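Local coordinates for protein Alp7A (Bacillus subtilis, PDB 5EC0) that is a plasmid-encoded, actin-like nucleotide-binding protein that binds ADP and probably forms filaments that segregate plasmid DNA, at residues Val92-His95 / Ile96-Val99; Ile131-Leu134 / Lys135-Asp138. All coordinates share one frame; numbering follows the deposited sequence.

Interaction 1: residues Val92-His95 / Ile96-Val99; sequences VESH and IPYV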
loop_
_atom_site.group_PDB
_atom_site.type_symbol
_atom_site.label_atom_id
_atom_site.label_comp_id
_atom_site.label_asym_id
_atom_site.label_seq_id
_atom_site.Cartn_x
_atom_site.Cartn_y
_atom_site.Cartn_z
ATOM N N VAL A 92 -13.204 6.465 2.904
ATOM C CA VAL A 92 -14.388 5.991 3.611
ATOM C C VAL A 92 -15.654 6.129 2.770
ATOM O O VAL A 92 -16.431 5.187 2.657
ATOM C CB VAL A 92 -14.588 6.740 4.945
ATOM C CG1 VAL A 92 -15.851 6.257 5.645
ATOM C CG2 VAL A 92 -13.382 6.550 5.844
ATOM N N GLU A 93 -15.852 7.298 2.170
ATOM C CA GLU A 93 -17.107 7.579 1.475
ATOM C C GLU A 93 -17.082 7.222 -0.019
ATOM O O GLU A 93 -18.127 7.141 -0.661
ATOM C CB GLU A 93 -17.467 9.047 1.678
ATOM C CG GLU A 93 -17.709 9.379 3.148
ATOM C CD GLU A 93 -17.822 10.864 3.397
ATOM O OE1 GLU A 93 -17.258 11.633 2.591
ATOM O OE2 GLU A 93 -18.478 11.266 4.388
ATOM N N SER A 94 -15.892 6.992 -0.559
ATOM C CA SER A 94 -15.740 6.557 -1.940
ATOM C C SER A 94 -15.967 5.057 -2.097
ATOM O O SER A 94 -15.540 4.269 -1.259
ATOM C CB SER A 94 -14.353 6.906 -2.461
ATOM O OG SER A 94 -14.091 6.207 -3.657
ATOM N N HIS A 95 -16.622 4.676 -3.188
ATOM C CA HIS A 95 -16.921 3.279 -3.476
ATOM C C HIS A 95 -15.715 2.525 -4.033
ATOM O O HIS A 95 -15.689 1.291 -4.042
ATOM C CB HIS A 95 -18.078 3.197 -4.470
ATOM C CG HIS A 95 -17.805 3.911 -5.755
ATOM N ND1 HIS A 95 -18.169 5.224 -5.969
ATOM C CD2 HIS A 95 -17.179 3.505 -6.885
ATOM C CE1 HIS A 95 -17.792 5.590 -7.182
ATOM N NE2 HIS A 95 -17.186 4.567 -7.757
ATOM N N ILE A 96 -14.714 3.269 -4.495
ATOM C CA ILE A 96 -13.545 2.662 -5.129
ATOM C C ILE A 96 -12.813 1.598 -4.270
ATOM O O ILE A 96 -12.542 0.503 -4.772
ATOM C CB ILE A 96 -12.545 3.755 -5.582
ATOM C CG1 ILE A 96 -13.126 4.530 -6.762
ATOM C CG2 ILE A 96 -11.178 3.155 -5.957
ATOM C CD1 ILE A 96 -12.244 5.682 -7.216
ATOM N N PRO A 97 -12.494 1.897 -2.992
ATOM C CA PRO A 97 -11.866 0.820 -2.207
ATOM C C PRO A 97 -12.769 -0.397 -2.039
ATOM O O PRO A 97 -12.317 -1.546 -2.132
ATOM C CB PRO A 97 -11.606 1.472 -0.833
ATOM C CG PRO A 97 -11.654 2.928 -1.073
ATOM C CD PRO A 97 -12.607 3.148 -2.215
ATOM N N TYR A 98 -14.042 -0.138 -1.778
ATOM C CA TYR A 98 -15.012 -1.201 -1.580
ATOM C C TYR A 98 -15.126 -2.104 -2.830
ATOM O O TYR A 98 -15.109 -3.337 -2.722
ATOM C CB TYR A 98 -16.364 -0.590 -1.221
ATOM C CG TYR A 98 -17.504 -1.576 -1.154
ATOM C CD1 TYR A 98 -17.605 -2.483 -0.103
ATOM C CD2 TYR A 98 -18.503 -1.574 -2.124
ATOM C CE1 TYR A 98 -18.646 -3.386 -0.038
ATOM C CE2 TYR A 98 -19.557 -2.470 -2.061
ATOM C CZ TYR A 98 -19.619 -3.373 -1.017
ATOM O OH TYR A 98 -20.665 -4.263 -0.953
ATOM N N VAL A 99 -15.230 -1.491 -4.006
ATOM C CA VAL A 99 -15.317 -2.258 -5.253
ATOM C C VAL A 99 -14.013 -3.031 -5.504
ATOM O O VAL A 99 -14.034 -4.203 -5.880
ATOM C CB VAL A 99 -15.647 -1.336 -6.439
ATOM C CG1 VAL A 99 -15.424 -2.038 -7.789
ATOM C CG2 VAL A 99 -17.093 -0.832 -6.311
#
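Two hydrogen bonds tie S94 and H95 to the residues just after them, I96 and V99, one from a side chain and one from the backbone. The amide of I96 gives its hydrogen to the hydroxyl of S94, N to OG 3.1 Å. The hydroxyl reaches that N-H because chi1 of S94 (166°) carries OG away from its own nitrogen and forward, over the start of the turn. One step on, V99 N donates to H95 O at 2.8 Å, in a nearly straight bond of 167°, the first i to i+4 link here.

Van der Waals contacts fill in around these bonds. I96 lays its CB beside the same hydroxyl, 3.5 Å from S94 OG, with CG1 and CD1 following a little farther off. P97 packs its ring carbon CD 3.3 Å from S94 O. The first torsion of H95 (chi1 58°) sets CG between its own nitrogen and carbonyl carbon, which brings it 3.4 Å from I96 N, while V99 puts CG2 near the plane of the ring at its edge and 3.4 Å from H95 O.

Other parts of the fold add contacts: K150 NZ is hydrogen-bonded to S94 O, the Y98 ring meets H155 edge-to-face, and V99 rests on F69 and V71 of strand 65-71. S94 is thus a classical helix N-cap, its serine oxygen standing in for the missing turn at the start of helix 95-112; P97, having no N-H, asks for no capping partner in a first turn of this kind.

Interaction 2: residues Ile131-Leu134 / Lys135-Asp138; sequences IWLL and KKLD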
loop_
_atom_site.group_PDB
_atom_site.type_symbol
_atom_site.label_atom_id
_atom_site.label_comp_id
_atom_site.label_asym_id
_atom_site.label_seq_id
_atom_site.Cartn_x
_atom_site.Cartn_y
_atom_site.Cartn_z
ATOM N N ILE A 131 -2.986 9.096 7.213
ATOM C CA ILE A 131 -2.958 10.150 8.216
ATOM C C ILE A 131 -3.581 11.441 7.699
ATOM O O ILE A 131 -4.239 12.166 8.457
ATOM C CB ILE A 131 -1.508 10.382 8.721
ATOM C CG1 ILE A 131 -1.049 9.151 9.500
ATOM C CG2 ILE A 131 -1.400 11.629 9.619
ATOM C CD1 ILE A 131 0.416 9.151 9.833
ATOM N N TRP A 132 -3.426 11.723 6.411
ATOM C CA TRP A 132 -3.946 12.979 5.890
ATOM C C TRP A 132 -5.474 12.972 5.989
ATOM O O TRP A 132 -6.098 14.014 6.166
ATOM C CB TRP A 132 -3.495 13.226 4.442
ATOM C CG TRP A 132 -4.077 12.271 3.415
ATOM C CD1 TRP A 132 -3.449 11.192 2.852
ATOM C CD2 TRP A 132 -5.389 12.324 2.822
ATOM N NE1 TRP A 132 -4.283 10.578 1.951
ATOM C CE2 TRP A 132 -5.473 11.243 1.918
ATOM C CE3 TRP A 132 -6.488 13.181 2.971
ATOM C CZ2 TRP A 132 -6.626 10.994 1.164
ATOM C CZ3 TRP A 132 -7.637 12.924 2.226
ATOM C CH2 TRP A 132 -7.694 11.840 1.331
ATOM N N LEU A 133 -6.075 11.793 5.871
ATOM C CA LEU A 133 -7.519 11.685 6.034
ATOM C C LEU A 133 -7.939 11.729 7.520
ATOM O O LEU A 133 -8.883 12.411 7.867
ATOM C CB LEU A 133 -8.026 10.408 5.364
ATOM C CG LEU A 133 -9.541 10.252 5.311
ATOM C CD1 LEU A 133 -10.206 11.552 4.848
ATOM C CD2 LEU A 133 -9.899 9.138 4.377
ATOM N N LEU A 134 -7.234 11.009 8.391
ATOM C CA LEU A 134 -7.567 11.002 9.821
ATOM C C LEU A 134 -7.439 12.373 10.498
ATOM O O LEU A 134 -8.262 12.739 11.336
ATOM C CB LEU A 134 -6.693 9.983 10.556
ATOM C CG LEU A 134 -7.036 8.532 10.181
ATOM C CD1 LEU A 134 -5.932 7.554 10.553
ATOM C CD2 LEU A 134 -8.365 8.086 10.804
ATOM N N LYS A 135 -6.413 13.131 10.132
ATOM C CA LYS A 135 -6.134 14.418 10.774
ATOM C C LYS A 135 -7.205 15.475 10.530
ATOM O O LYS A 135 -7.251 16.476 11.220
ATOM C CB LYS A 135 -4.785 14.961 10.304
ATOM C CG LYS A 135 -3.605 14.216 10.854
ATOM C CD LYS A 135 -3.237 14.686 12.241
ATOM C CE LYS A 135 -2.393 15.945 12.189
ATOM N NZ LYS A 135 -1.754 16.196 13.516
ATOM N N LYS A 136 -8.064 15.255 9.544
ATOM C CA LYS A 136 -9.154 16.181 9.277
ATOM C C LYS A 136 -10.228 16.136 10.364
ATOM O O LYS A 136 -11.023 17.053 10.478
ATOM C CB LYS A 136 -9.772 15.883 7.915
ATOM C CG LYS A 136 -8.873 16.279 6.761
ATOM C CD LYS A 136 -9.402 15.752 5.446
ATOM C CE LYS A 136 -9.217 16.791 4.352
ATOM N NZ LYS A 136 -7.879 17.442 4.440
ATOM N N LEU A 137 -10.234 15.072 11.167
ATOM C CA LEU A 137 -11.254 14.891 12.190
ATOM C C LEU A 137 -10.643 15.036 13.579
ATOM O O LEU A 137 -9.468 14.757 13.750
ATOM C CB LEU A 137 -11.920 13.522 12.026
ATOM C CG LEU A 137 -13.345 13.350 12.561
ATOM C CD1 LEU A 137 -14.317 14.228 11.787
ATOM C CD2 LEU A 137 -13.796 11.883 12.525
ATOM N N ASP A 138 -11.429 15.463 14.569
ATOM C CA ASP A 138 -10.937 15.565 15.952
ATOM C C ASP A 138 -10.678 14.194 16.616
ATOM O O ASP A 138 -9.878 14.112 17.550
ATOM C CB ASP A 138 -11.914 16.379 16.822
ATOM C CG ASP A 138 -13.262 15.696 16.984
ATOM O OD1 ASP A 138 -13.585 14.796 16.170
ATOM O OD2 ASP A 138 -14.000 16.056 17.914
#
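K135 and I131 run side by side, one helical turn apart, and the lysine can be followed outward from its backbone. Its amide donates to I131 O at 2.9 Å, and its CB comes within 3.4 Å of that same oxygen. CG, swung beside the lysine's own nitrogen (chi1 -72°), approaches still more closely, 3.2 Å from I131 O, and its other neighbour is the branch methyl I131 CG2 at 3.6 Å. Beyond CG the chain folds at chi2 and chi3, so that CD and CE turn away from the helix and carry the ammonium toward the start of strand 236-239, where NZ donates to the carbonyl oxygens of R233, just before the strand, and F236, its first residue; two backbone acceptors therefore fix the charged end, while the aliphatic part lies along the isoleucine.

The backbone beneath it shows a short helix running out. The i to i+4 bond from K135 is followed by a weak i to i+3 bond from K136 N to L133 O, and then by a type I beta turn from L134 to L137, closed by L137 N and L134 O at 3.1 Å. In this last bond the donor stands 45° out of the carbonyl plane. The turn leads on toward helix 140-149, where L134 touches F140 and L137 touches M143.

K136 follows a different course: its CG sits 3.6 Å from W132 O, and its CD passes the same oxygen slightly farther away. The W132 ring has L133 CB on one face, offset toward the rim. This indole also touches T217 and S238, and its side chain lies about 5 Å from that of N12, a residue that binds ADP.

Interactions 1 and 2 illustrate the two ends of a helix: 92-99 brings the chain into one, whereas 131-138 takes it out of another. Their centres lie about 17 Å apart, and they do not touch. Helix 140-149 is met by both segments' surroundings: the flanking V92 of 92-95 touches it, while L133, L134 and L137 do so from within interaction 2. Each is partly buried. The buried part of interaction 1 is P97 and V99; in interaction 2 it is I131, L133 and L134, while K136 lies at the surface. A side-chain hydroxyl does the capping at the start, but at the exit only backbone bonds cross, and W132 brings interaction 2 nearer the bound ADP.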